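Local coordinates for adenosine kinase (Sinorhizobium meliloti, PDB 3UBO), which probably transfers the terminal phosphate of ATP to adenosine or a related sugar-bearing substrate, as pfkB-family kinases do, at residues D143-D146 and D147-A150; A174-I177 and A178-G182; L203-R207 and S208-D212. All coordinates share one frame; numbering follows the deposited sequence.

Contact 1: D143-D146 and D147-A150; sequences DVED and DVVA
V144 and V149 carry the apolar part of this turn, with CG1 of V144 lying 3.6 Å from CG2 of V149. The two side chains cross obliquely. V144 can make this contact because its CG1 is anti to the backbone N (chi1 179°), while the branch of V149 that meets it is CG2, beside its own backbone N. A second packed pair is E145 with V148: the side chains run alongside each other and point the same way, CB of E145 being 3.9 Å from CG2 of V148. OE1 of E145 lies beside that same CG2 while it is hydrogen-bonded to NE2 of H102.

E145 occupies the N-cap of helix 146-150, so V144 just before the cap and V149 in the first turn form a hydrophobic staple across the helix start.

Backbone bonds open the helix. V149 N donates to E145 O over 3.2 Å with an N-H...O angle of 166°, and A150 N donates to D146 O over 3.3 Å with the same angle.

Charge is concentrated here too. OD1 of D147 stands 5.6 Å from OE1 of E145 and 6.0 Å from OD1 of D146, too far for contact. Mutual repulsion among these acids may be offset in part by the positive end of the helix dipole, because D146 and D147 both sit in its first turn.

Contact 2: A174-I177 and A178-G182; sequences AARI and AHAHG
H181 reaches back to I177 with its ring: ND1 donates to I177 O over 2.8 Å. The C=O...ND1 angle of 166° places the donor nearly along the C=O axis, but the N-H...O angle is only 135° and the oxygen lies 30° out of the imidazole plane, so the bond is bent at the donor end. The carbonyl that a continuing helix would pair with H181 N is thus engaged by the side chain of the same residue. CG of H181 beside its backbone N, anti to the carbonyl carbon, lets the ring fold back in this way.

The main-chain bonds next to it remain helical. H179 N donates to A175 O over 3.0 Å and A180 N to R176 O over 3.2 Å, while the bond from A178 N to A175 O is weak. The side chain of H179 lies against A175 O as well, with CB at 3.3 Å from that oxygen and the ring approaching it obliquely. Separately, NH1 of R176 comes within 4.3 Å of CB of A180.

What brings H181 round is a type I beta turn from H179 to G182, marked by a bond of 3.0 Å from G182 N to H179 O. G182 itself has positive phi, which suits a glycine. The far nitrogen of the H179 ring, NE2, is hydrogen-bonded to D212.

These residues close helix 168-179, the helical arm of a beta-alpha-beta crossover between the parallel strands 152-158 and 184-188. I177 packs on V149 of helix 146-150, and H181 touches A150 of that helix.

Contact 3: L203-R207 and S208-D212; sequences LELMR and SGTVD
The backbone keeps its helical bond from S208 N to E204 O (2.9 Å) and then turns at G209, whose phi is positive (57°), so that V211 N can return to L205 O over 3.2 Å. The first donor stands above the plane of its carbonyl and the second is less tilted; together they tie the chain back onto the last turn of helix 199-207. G209 thus ends the helix, and the chain turns from it into parallel strand 213-217, completing the link from strand 184-188.

OG of S208, in the crowded position between backbone N and carbonyl carbon (chi1 53°), also points at E204 O, but the modelled approach is too short for this second bond to be relied on. The same OG accepts a bond of 2.9 Å from OG1 of T210, and OE2 of E204 lies 3.7 Å from CB of S208.

L205 supplies the apolar side. CG meets CG2 of V211 at 3.7 Å, while CD1 lies 4.2 Å from CG2 of T210, the two side chains crossing at about a right angle. On another side of the helix, R207 extends its chain past L203, whose CD2 sits over one guanidinium face near the rim, and makes a salt bridge to D240.

Around this turn, L205 and V211 face F157 of strand 152-158 and M187 of strand 184-188, and selenomethionine M206 packs on L237 of helix 230-240.

How the contacts relate
Contact 2 stands between the other two in space. Its centre is about 10 Å from that of contact 1 and about 13 Å from that of contact 3, whereas contacts 1 and 3 are about 20 Å apart between centres and about 10 Å at their nearest atoms. Helix meets helix where CG1 of V149 approaches CB of A178 at 3.4 Å. Toward contact 3, CB of A175 meets CG2 of T210, also at 3.4 Å. The ADP pocket includes none of the residues of these segments, but strand 213-217, which follows contact 3 directly, ends at N217, a residue of that pocket.

Contact 1: D143-D146 and D147-A150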
loop_
_atom_site.group_PDB
_atom_site.type_symbol
_atom_site.label_atom_id
_atom_site.label_comp_id
_atom_site.label_asym_id
_atom_site.label_seq_id
_atom_site.Cartn_x
_atom_site.Cartn_y
_atom_site.Cartn_z
ATOM N N ASP A 143 -13.929 -10.839 24.021
ATOM C CA ASP A 143 -12.708 -10.311 23.416
ATOM C C ASP A 143 -12.093 -9.129 24.188
ATOM O O ASP A 143 -11.034 -8.607 23.787
ATOM C CB ASP A 143 -13.012 -9.890 21.967
ATOM C CG ASP A 143 -13.154 -11.070 21.011
ATOM O OD1 ASP A 143 -12.253 -11.961 21.040
ATOM O OD2 ASP A 143 -14.142 -11.038 20.224
ATOM N N VAL A 144 -12.782 -8.692 25.255
ATOM C CA VAL A 144 -12.216 -7.773 26.254
ATOM C C VAL A 144 -11.049 -8.501 26.958
ATOM O O VAL A 144 -11.267 -9.522 27.596
ATOM C CB VAL A 144 -13.285 -7.218 27.265
ATOM C CG1 VAL A 144 -12.628 -6.357 28.212
ATOM C CG2 VAL A 144 -14.414 -6.418 26.544
ATOM N N GLU A 145 -9.802 -8.077 26.718
ATOM C CA GLU A 145 -8.697 -8.417 27.620
ATOM C C GLU A 145 -8.908 -7.487 28.825
ATOM O O GLU A 145 -9.018 -6.243 28.692
ATOM C CB GLU A 145 -7.290 -8.230 27.020
ATOM C CG GLU A 145 -6.735 -9.367 26.187
ATOM C CD GLU A 145 -5.778 -8.871 25.070
ATOM O OE1 GLU A 145 -4.576 -8.674 25.410
ATOM O OE2 GLU A 145 -6.230 -8.692 23.872
ATOM N N ASP A 146 -8.988 -8.108 29.990
ATOM C CA ASP A 146 -9.532 -7.533 31.209
ATOM C C ASP A 146 -8.519 -6.588 31.904
ATOM O O ASP A 146 -8.792 -5.393 32.254
ATOM C CB ASP A 146 -9.832 -8.763 32.096
ATOM C CG ASP A 146 -10.855 -8.466 33.144
ATOM O OD1 ASP A 146 -10.939 -7.245 33.461
ATOM O OD2 ASP A 146 -11.571 -9.389 33.627
ATOM N N ASP A 147 -7.348 -7.201 32.098
ATOM C CA ASP A 147 -6.181 -6.603 32.710
ATOM C C ASP A 147 -5.848 -5.377 31.901
ATOM O O ASP A 147 -5.694 -4.256 32.442
ATOM C CB ASP A 147 -4.999 -7.615 32.766
ATOM C CG ASP A 147 -4.765 -8.361 31.435
ATOM O OD1 ASP A 147 -5.758 -8.796 30.836
ATOM O OD2 ASP A 147 -3.597 -8.510 30.979
ATOM N N VAL A 148 -5.789 -5.584 30.585
ATOM C CA VAL A 148 -5.526 -4.514 29.618
ATOM C C VAL A 148 -6.491 -3.307 29.718
ATOM O O VAL A 148 -6.004 -2.216 29.865
ATOM C CB VAL A 148 -5.292 -5.117 28.192
ATOM C CG1 VAL A 148 -4.889 -4.059 27.126
ATOM C CG2 VAL A 148 -4.207 -6.253 28.297
ATOM N N VAL A 149 -7.815 -3.454 29.711
ATOM C CA VAL A 149 -8.653 -2.265 29.943
ATOM C C VAL A 149 -8.274 -1.507 31.209
ATOM O O VAL A 149 -8.164 -0.272 31.177
ATOM C CB VAL A 149 -10.130 -2.585 29.983
ATOM C CG1 VAL A 149 -11.045 -1.323 29.980
ATOM C CG2 VAL A 149 -10.433 -3.558 28.873
ATOM N N ALA A 150 -8.042 -2.230 32.304
ATOM C CA ALA A 150 -7.679 -1.630 33.604
ATOM C C ALA A 150 -6.339 -0.840 33.609
ATOM O O ALA A 150 -6.197 0.206 34.270
ATOM C CB ALA A 150 -7.682 -2.731 34.699
#

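Contact 2: A174-I177 and A178-G182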
loop_
_atom_site.group_PDB
_atom_site.type_symbol
_atom_site.label_atom_id
_atom_site.label_comp_id
_atom_site.label_asym_id
_atom_site.label_seq_id
_atom_site.Cartn_x
_atom_site.Cartn_y
_atom_site.Cartn_z
ATOM N N ALA A 174 -16.128 -2.962 28.889
ATOM C CA ALA A 174 -14.842 -2.249 29.004
ATOM C C ALA A 174 -14.933 -0.828 29.609
ATOM O O ALA A 174 -13.963 -0.379 30.192
ATOM C CB ALA A 174 -14.119 -2.221 27.667
ATOM N N ALA A 175 -16.072 -0.150 29.396
ATOM C CA ALA A 175 -16.471 1.081 30.067
ATOM C C ALA A 175 -16.540 0.843 31.586
ATOM O O ALA A 175 -15.911 1.547 32.349
ATOM C CB ALA A 175 -17.825 1.580 29.509
ATOM N N ARG A 176 -17.298 -0.174 32.000
ATOM C CA ARG A 176 -17.273 -0.669 33.357
ATOM C C ARG A 176 -15.838 -0.971 33.835
ATOM O O ARG A 176 -15.381 -0.327 34.751
ATOM C CB ARG A 176 -18.164 -1.905 33.505
ATOM C CG ARG A 176 -18.809 -2.013 34.910
ATOM C CD ARG A 176 -19.046 -3.422 35.469
ATOM N NE ARG A 176 -18.013 -4.391 35.067
ATOM C CZ ARG A 176 -16.876 -4.641 35.730
ATOM N NH1 ARG A 176 -16.594 -3.990 36.876
ATOM N NH2 ARG A 176 -16.017 -5.548 35.235
ATOM N N ILE A 177 -15.129 -1.926 33.236
ATOM C CA ILE A 177 -13.777 -2.282 33.709
ATOM C C ILE A 177 -12.861 -1.102 33.951
ATOM O O ILE A 177 -11.987 -1.172 34.821
ATOM C CB ILE A 177 -12.991 -3.283 32.772
ATOM C CG1 ILE A 177 -13.800 -4.596 32.553
ATOM C CG2 ILE A 177 -11.495 -3.509 33.227
ATOM C CD1 ILE A 177 -13.092 -5.678 31.722
ATOM N N ALA A 178 -13.043 -0.020 33.186
ATOM C CA ALA A 178 -12.015 0.999 33.044
ATOM C C ALA A 178 -12.311 2.130 34.001
ATOM O O ALA A 178 -11.387 2.650 34.650
ATOM C CB ALA A 178 -11.957 1.520 31.606
ATOM N N HIS A 179 -13.586 2.530 34.057
ATOM C CA HIS A 179 -14.068 3.456 35.079
ATOM C C HIS A 179 -13.747 3.008 36.516
ATOM O O HIS A 179 -13.304 3.791 37.385
ATOM C CB HIS A 179 -15.553 3.560 34.946
ATOM C CG HIS A 179 -15.946 4.596 33.973
ATOM N ND1 HIS A 179 -17.228 4.728 33.493
ATOM C CD2 HIS A 179 -15.211 5.570 33.396
ATOM C CE1 HIS A 179 -17.269 5.765 32.668
ATOM N NE2 HIS A 179 -16.062 6.293 32.591
ATOM N N ALA A 180 -13.977 1.721 36.718
ATOM C CA ALA A 180 -13.798 1.067 37.987
ATOM C C ALA A 180 -12.299 1.015 38.330
ATOM O O ALA A 180 -11.908 0.659 39.447
ATOM C CB ALA A 180 -14.434 -0.396 37.940
ATOM N N HIS A 181 -11.453 1.353 37.377
ATOM C CA HIS A 181 -10.054 1.399 37.715
ATOM C C HIS A 181 -9.474 2.816 37.707
ATOM O O HIS A 181 -8.263 2.949 37.797
ATOM C CB HIS A 181 -9.222 0.433 36.859
ATOM C CG HIS A 181 -9.312 -0.992 37.301
ATOM N ND1 HIS A 181 -10.453 -1.753 37.132
ATOM C CD2 HIS A 181 -8.402 -1.809 37.885
ATOM C CE1 HIS A 181 -10.247 -2.982 37.586
ATOM N NE2 HIS A 181 -9.007 -3.048 38.042
ATOM N N GLY A 182 -10.331 3.843 37.657
ATOM C CA GLY A 182 -9.878 5.236 37.673
ATOM C C GLY A 182 -9.322 5.768 36.321
ATOM O O GLY A 182 -8.323 6.549 36.258
#

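Contact 3: L203-R207 and S208-D212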
loop_
_atom_site.group_PDB
_atom_site.type_symbol
_atom_site.label_atom_id
_atom_site.label_comp_id
_atom_site.label_asym_id
_atom_site.label_seq_id
_atom_site.Cartn_x
_atom_site.Cartn_y
_atom_site.Cartn_z
ATOM N N LEU A 203 -26.136 9.297 22.492
ATOM C CA LEU A 203 -26.520 10.206 23.617
ATOM C C LEU A 203 -26.607 9.583 25.046
ATOM O O LEU A 203 -25.925 9.994 25.995
ATOM C CB LEU A 203 -27.851 10.897 23.291
ATOM C CG LEU A 203 -27.815 11.910 22.154
ATOM C CD1 LEU A 203 -29.180 12.386 21.831
ATOM C CD2 LEU A 203 -26.982 13.096 22.582
ATOM N N GLU A 204 -27.472 8.608 25.177
ATOM C CA GLU A 204 -27.655 7.921 26.436
ATOM C C GLU A 204 -26.349 7.263 26.864
ATOM O O GLU A 204 -26.029 7.102 28.060
ATOM C CB GLU A 204 -28.753 6.844 26.280
ATOM C CG GLU A 204 -28.713 5.696 27.292
ATOM C CD GLU A 204 -29.050 6.134 28.714
ATOM O OE1 GLU A 204 -29.706 7.205 28.887
ATOM O OE2 GLU A 204 -28.645 5.388 29.645
ATOM N N LEU A 205 -25.601 6.838 25.874
ATOM C CA LEU A 205 -24.322 6.263 26.163
ATOM C C LEU A 205 -23.381 7.380 26.703
ATOM O O LEU A 205 -22.493 7.098 27.496
ATOM C CB LEU A 205 -23.830 5.534 24.921
ATOM C CG LEU A 205 -22.396 5.167 24.686
ATOM C CD1 LEU A 205 -22.160 3.710 25.065
ATOM C CD2 LEU A 205 -22.132 5.429 23.199
HETATM N N MSE A 206 -23.621 8.644 26.337
HETATM C CA MSE A 206 -22.900 9.773 26.948
HETATM C C MSE A 206 -23.520 10.158 28.294
HETATM O O MSE A 206 -22.854 10.204 29.330
HETATM C CB MSE A 206 -22.935 11.013 26.066
HETATM C CG MSE A 206 -22.146 10.926 24.786
HETATM SE SE MSE A 206 -22.677 12.379 23.446
HETATM C CE MSE A 206 -21.715 13.976 24.102
ATOM N N ARG A 207 -24.809 10.467 28.272
ATOM C CA ARG A 207 -25.489 10.904 29.485
ATOM C C ARG A 207 -25.290 9.956 30.665
ATOM O O ARG A 207 -24.994 10.401 31.751
ATOM C CB ARG A 207 -26.949 11.217 29.177
ATOM C CG ARG A 207 -26.989 12.314 28.130
ATOM C CD ARG A 207 -28.361 12.510 27.641
ATOM N NE ARG A 207 -28.456 13.709 26.826
ATOM C CZ ARG A 207 -29.430 13.886 25.949
ATOM N NH1 ARG A 207 -30.352 12.915 25.805
ATOM N NH2 ARG A 207 -29.471 15.003 25.217
ATOM N N SER A 208 -25.391 8.661 30.445
ATOM C CA SER A 208 -25.029 7.702 31.492
ATOM C C SER A 208 -23.558 7.804 31.989
ATOM O O SER A 208 -23.121 7.006 32.869
ATOM C CB SER A 208 -25.312 6.282 31.015
ATOM O OG SER A 208 -24.682 6.053 29.772
ATOM N N GLY A 209 -22.816 8.767 31.411
ATOM C CA GLY A 209 -21.431 9.017 31.772
ATOM C C GLY A 209 -20.606 7.762 31.594
ATOM O O GLY A 209 -19.494 7.630 32.153
ATOM N N THR A 210 -21.190 6.821 30.828
ATOM C CA THR A 210 -20.460 5.673 30.253
ATOM C C THR A 210 -19.227 6.092 29.411
ATOM O O THR A 210 -18.134 5.509 29.594
ATOM C CB THR A 210 -21.322 4.797 29.355
ATOM O OG1 THR A 210 -22.437 4.303 30.108
ATOM C CG2 THR A 210 -20.479 3.616 28.887
ATOM N N VAL A 211 -19.417 7.081 28.515
ATOM C CA VAL A 211 -18.381 7.693 27.733
ATOM C C VAL A 211 -18.142 9.058 28.290
ATOM O O VAL A 211 -19.048 9.925 28.330
ATOM C CB VAL A 211 -18.787 7.913 26.233
ATOM C CG1 VAL A 211 -17.686 8.605 25.437
ATOM C CG2 VAL A 211 -19.081 6.601 25.588
ATOM N N ASP A 212 -16.882 9.253 28.648
ATOM C CA ASP A 212 -16.362 10.520 29.095
ATOM C C ASP A 212 -16.196 11.519 27.938
ATOM O O ASP A 212 -16.957 12.500 27.837
ATOM C CB ASP A 212 -15.013 10.262 29.791
ATOM C CG ASP A 212 -15.187 9.520 31.072
ATOM O OD1 ASP A 212 -16.185 9.884 31.746
ATOM O OD2 ASP A 212 -14.367 8.595 31.398
#